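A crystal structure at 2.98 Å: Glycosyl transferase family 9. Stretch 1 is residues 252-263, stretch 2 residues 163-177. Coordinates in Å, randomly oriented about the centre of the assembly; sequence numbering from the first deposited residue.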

# COMPACT_ATOMS: atom_id res chain seq x y z
N LEU A 252 -5.34 8.95 -6.65
CA LEU A 252 -4.32 8.41 -5.74
C LEU A 252 -3.25 9.43 -5.32
O LEU A 252 -2.96 9.58 -4.12
CB LEU A 252 -3.69 7.14 -6.29
CG LEU A 252 -4.63 5.95 -6.45
CD1 LEU A 252 -3.96 4.84 -7.28
CD2 LEU A 252 -5.14 5.42 -5.11
N GLY A 253 -2.66 10.13 -6.29
CA GLY A 253 -1.72 11.19 -5.97
C GLY A 253 -2.28 12.18 -4.95
O GLY A 253 -1.70 12.42 -3.90
N PRO A 254 -3.44 12.77 -5.28
CA PRO A 254 -4.13 13.64 -4.33
C PRO A 254 -4.40 12.94 -3.01
O PRO A 254 -4.29 13.55 -1.95
CB PRO A 254 -5.43 13.94 -5.05
CG PRO A 254 -5.04 13.92 -6.50
CD PRO A 254 -4.03 12.84 -6.63
N LEU A 255 -4.76 11.66 -3.08
CA LEU A 255 -5.14 10.93 -1.86
C LEU A 255 -4.03 10.91 -0.81
O LEU A 255 -4.28 11.18 0.36
CB LEU A 255 -5.59 9.51 -2.18
CG LEU A 255 -5.96 8.74 -0.91
CD1 LEU A 255 -6.82 9.63 -0.04
CD2 LEU A 255 -6.67 7.44 -1.23
N ALA A 256 -2.82 10.58 -1.24
CA ALA A 256 -1.66 10.64 -0.38
C ALA A 256 -1.53 12.03 0.23
O ALA A 256 -1.33 12.18 1.43
CB ALA A 256 -0.41 10.28 -1.16
N ALA A 257 -1.67 13.06 -0.60
CA ALA A 257 -1.47 14.43 -0.16
C ALA A 257 -2.52 14.80 0.89
O ALA A 257 -2.24 15.52 1.85
CB ALA A 257 -1.51 15.39 -1.34
N ALA A 258 -3.72 14.26 0.69
CA ALA A 258 -4.81 14.37 1.66
C ALA A 258 -4.51 13.59 2.94
O ALA A 258 -4.81 14.05 4.04
CB ALA A 258 -6.10 13.89 1.04
N MSE A 259 -3.94 12.39 2.79
CA MSE A 259 -3.64 11.51 3.92
C MSE A 259 -2.41 11.97 4.68
O MSE A 259 -2.33 11.83 5.90
CB MSE A 259 -3.45 10.07 3.45
CG MSE A 259 -4.52 9.12 3.96
SE MSE A 259 -4.63 7.56 2.82
CE MSE A 259 -6.05 6.56 3.68
N ASN A 260 -1.45 12.51 3.94
CA ASN A 260 -0.27 13.08 4.56
C ASN A 260 -0.65 14.01 5.71
O ASN A 260 0.01 14.06 6.75
CB ASN A 260 0.54 13.82 3.50
CG ASN A 260 1.71 14.58 4.08
OD1 ASN A 260 1.56 15.72 4.49
ND2 ASN A 260 2.87 13.95 4.11
N ARG A 261 -1.75 14.74 5.52
CA ARG A 261 -2.21 15.75 6.47
C ARG A 261 -2.74 15.13 7.77
O ARG A 261 -2.96 15.83 8.76
CB ARG A 261 -3.26 16.66 5.83
CG ARG A 261 -3.85 17.72 6.76
CD ARG A 261 -2.76 18.44 7.55
NE ARG A 261 -3.25 19.55 8.37
CZ ARG A 261 -3.54 19.46 9.66
NH1 ARG A 261 -3.97 20.53 10.33
NH2 ARG A 261 -3.42 18.30 10.30
N CYS A 262 -2.92 13.82 7.76
CA CYS A 262 -3.48 13.16 8.94
C CYS A 262 -2.46 12.91 10.04
O CYS A 262 -1.40 12.34 9.79
CB CYS A 262 -4.13 11.84 8.56
SG CYS A 262 -5.65 12.06 7.68
N ASN A 263 -2.82 13.33 11.25
CA ASN A 263 -2.08 12.99 12.47
C ASN A 263 -2.30 11.54 12.88
O ASN A 263 -1.58 11.02 13.72
CB ASN A 263 -2.50 13.89 13.62
CG ASN A 263 -2.33 15.35 13.32
OD1 ASN A 263 -2.89 15.87 12.36
ND2 ASN A 263 -1.58 16.05 14.17
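Stretch 2, residues 163-177: EICEEWRCQAQEFYS

Stretch 2 enters as an extended segment through Ile 164, has Cys 165 at the N-cap position, and runs as a helix from Glu 166 through Ser 177 and beyond. It lies across the helix that begins at Leu 252, with the two N-to-C directions 59° apart (signed crossing angle -59°) and the axes 8.0 Å apart at their closest. The backbones come close: the CA atoms of Pro 254 and Trp 168 are 4.8 Å apart, those of Ala 258 and Ala 172 5.1 Å.

The main hollow is at Gly 253. With no side chain there, the indole of Trp 168 lies flat on the backbone: Gly 253 CA stands 3.5 Å from the centroid of the six-membered ring of Trp 168, almost on its normal. A CB at this glycine would fall 2.4 Å from Trp 168 CZ2, so the hollow exists because the side chain is absent. Pro 254 extends the same floor, its CD 3.7 Å from the centroid of the five-membered ring of Trp 168, while its CG meets Gln 171 OE1 at 3.3 Å.

Ala 257 is the complementary bump, a single methyl pointing toward stretch 2. Ala 257 CB packs 3.6 Å from Ile 164 CD1, 3.8 Å from Trp 168 CB and 4.2 Å from Ala 172 CB, and comes within 3.5 Å of Trp 168 O. Ile 164, ahead of the helix, also places CG2 3.6 Å from Ala 256 CB.

One turn beyond Ala 172, Tyr 176 reaches past the alanines with its larger ring. Tyr 176 OH donates a hydrogen bond to Ala 258 O at 2.5 Å, the carbonyl lying at the ring edge, and Tyr 176 CE2 lies 3.5 Å from Arg 261 CB. The rule is legible: glycine, proline and alanine on stretch 1 where the backbones approach, with aromatics on stretch 2 one turn before and after Ala 172.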

# COMPACT_ATOMS: atom_id res chain seq x y z
N GLU A 163 5.97 9.73 -3.50
CA GLU A 163 6.41 11.11 -3.64
C GLU A 163 5.23 11.87 -4.19
O GLU A 163 4.71 11.50 -5.24
CB GLU A 163 7.58 11.18 -4.60
CG GLU A 163 8.39 12.45 -4.52
CD GLU A 163 9.12 12.58 -3.20
OE1 GLU A 163 10.35 12.38 -3.19
OE2 GLU A 163 8.45 12.88 -2.18
N ILE A 164 4.79 12.89 -3.47
CA ILE A 164 3.65 13.70 -3.92
C ILE A 164 4.16 15.04 -4.42
O ILE A 164 5.13 15.58 -3.89
CB ILE A 164 2.57 13.91 -2.82
CG1 ILE A 164 3.02 14.96 -1.80
CG2 ILE A 164 2.19 12.60 -2.14
CD1 ILE A 164 2.04 15.16 -0.67
N CYS A 165 3.52 15.58 -5.45
CA CYS A 165 3.98 16.83 -6.02
C CYS A 165 3.16 18.02 -5.56
O CYS A 165 2.16 17.88 -4.85
CB CYS A 165 3.96 16.76 -7.55
SG CYS A 165 2.31 16.88 -8.25
N GLU A 166 3.59 19.20 -6.00
CA GLU A 166 2.95 20.45 -5.62
C GLU A 166 1.44 20.45 -5.87
O GLU A 166 0.65 20.67 -4.96
CB GLU A 166 3.59 21.61 -6.37
CG GLU A 166 3.02 22.96 -5.99
CD GLU A 166 2.97 23.13 -4.48
OE1 GLU A 166 3.89 22.64 -3.79
OE2 GLU A 166 1.99 23.74 -3.99
N GLU A 167 1.06 20.20 -7.12
CA GLU A 167 -0.33 20.29 -7.53
C GLU A 167 -1.25 19.49 -6.61
O GLU A 167 -2.41 19.84 -6.44
CB GLU A 167 -0.49 19.84 -8.99
CG GLU A 167 -1.56 20.61 -9.77
CD GLU A 167 -2.75 19.75 -10.16
OE1 GLU A 167 -2.63 18.97 -11.13
OE2 GLU A 167 -3.80 19.85 -9.49
N TRP A 168 -0.72 18.43 -6.02
CA TRP A 168 -1.50 17.58 -5.13
C TRP A 168 -1.62 18.18 -3.74
O TRP A 168 -2.69 18.16 -3.15
CB TRP A 168 -0.90 16.19 -5.05
CG TRP A 168 -0.97 15.48 -6.35
CD1 TRP A 168 -1.84 15.72 -7.36
CD2 TRP A 168 -0.12 14.41 -6.78
NE1 TRP A 168 -1.60 14.87 -8.41
CE2 TRP A 168 -0.55 14.05 -8.08
CE3 TRP A 168 0.95 13.72 -6.21
CZ2 TRP A 168 0.06 13.03 -8.80
CZ3 TRP A 168 1.55 12.71 -6.93
CH2 TRP A 168 1.10 12.38 -8.21
N ARG A 169 -0.52 18.71 -3.23
CA ARG A 169 -0.57 19.44 -1.97
C ARG A 169 -1.70 20.45 -1.99
O ARG A 169 -2.38 20.66 -0.98
CB ARG A 169 0.75 20.17 -1.72
CG ARG A 169 1.95 19.34 -2.09
CD ARG A 169 2.77 18.90 -0.89
NE ARG A 169 3.90 18.10 -1.32
CZ ARG A 169 4.89 18.56 -2.10
NH1 ARG A 169 4.88 19.82 -2.51
NH2 ARG A 169 5.88 17.75 -2.46
N CYS A 170 -1.89 21.08 -3.15
CA CYS A 170 -2.92 22.11 -3.31
C CYS A 170 -4.33 21.54 -3.39
O CYS A 170 -5.21 21.97 -2.64
CB CYS A 170 -2.62 22.99 -4.52
SG CYS A 170 -1.06 23.87 -4.32
N GLN A 171 -4.56 20.58 -4.28
CA GLN A 171 -5.87 19.95 -4.33
C GLN A 171 -6.32 19.64 -2.92
O GLN A 171 -7.48 19.81 -2.58
CB GLN A 171 -5.84 18.65 -5.12
CG GLN A 171 -5.90 18.82 -6.62
CD GLN A 171 -6.03 17.48 -7.33
OE1 GLN A 171 -6.86 16.63 -6.95
NE2 GLN A 171 -5.21 17.26 -8.36
N ALA A 172 -5.38 19.18 -2.09
CA ALA A 172 -5.71 18.79 -0.73
C ALA A 172 -5.80 19.99 0.20
O ALA A 172 -6.67 20.04 1.05
CB ALA A 172 -4.72 17.77 -0.19
N GLN A 173 -4.91 20.96 0.03
CA GLN A 173 -4.97 22.14 0.88
C GLN A 173 -6.31 22.87 0.75
O GLN A 173 -6.95 23.22 1.74
CB GLN A 173 -3.80 23.09 0.64
CG GLN A 173 -3.92 24.40 1.42
CD GLN A 173 -4.52 24.23 2.83
OE1 GLN A 173 -4.35 23.19 3.48
NE2 GLN A 173 -5.23 25.25 3.30
N GLU A 174 -6.74 23.09 -0.48
CA GLU A 174 -8.03 23.75 -0.67
C GLU A 174 -9.11 22.91 -0.01
O GLU A 174 -9.69 23.32 0.98
CB GLU A 174 -8.33 23.99 -2.15
CG GLU A 174 -8.31 22.74 -3.01
CD GLU A 174 -9.06 22.93 -4.31
OE1 GLU A 174 -9.59 21.92 -4.83
OE2 GLU A 174 -9.11 24.07 -4.82
N PHE A 175 -9.35 21.72 -0.55
CA PHE A 175 -10.35 20.82 0.02
C PHE A 175 -10.43 20.91 1.53
O PHE A 175 -11.51 21.06 2.08
CB PHE A 175 -10.04 19.38 -0.37
CG PHE A 175 -10.90 18.36 0.33
CD1 PHE A 175 -12.09 17.92 -0.24
CD2 PHE A 175 -10.49 17.80 1.54
CE1 PHE A 175 -12.87 16.96 0.39
CE2 PHE A 175 -11.26 16.84 2.18
CZ PHE A 175 -12.45 16.42 1.61
N TYR A 176 -9.28 20.80 2.19
CA TYR A 176 -9.24 20.82 3.64
C TYR A 176 -9.61 22.18 4.17
O TYR A 176 -10.46 22.30 5.07
CB TYR A 176 -7.86 20.41 4.16
CG TYR A 176 -7.68 18.92 4.29
CD1 TYR A 176 -8.73 18.10 4.70
CD2 TYR A 176 -6.47 18.32 3.99
CE1 TYR A 176 -8.57 16.72 4.81
CE2 TYR A 176 -6.29 16.95 4.10
CZ TYR A 176 -7.34 16.16 4.51
OH TYR A 176 -7.13 14.80 4.60
N SER A 177 -8.96 23.21 3.63
CA SER A 177 -9.25 24.59 3.99
C SER A 177 -10.73 24.90 3.73
O SER A 177 -11.40 25.54 4.54
CB SER A 177 -8.34 25.54 3.20
OG SER A 177 -8.31 26.83 3.79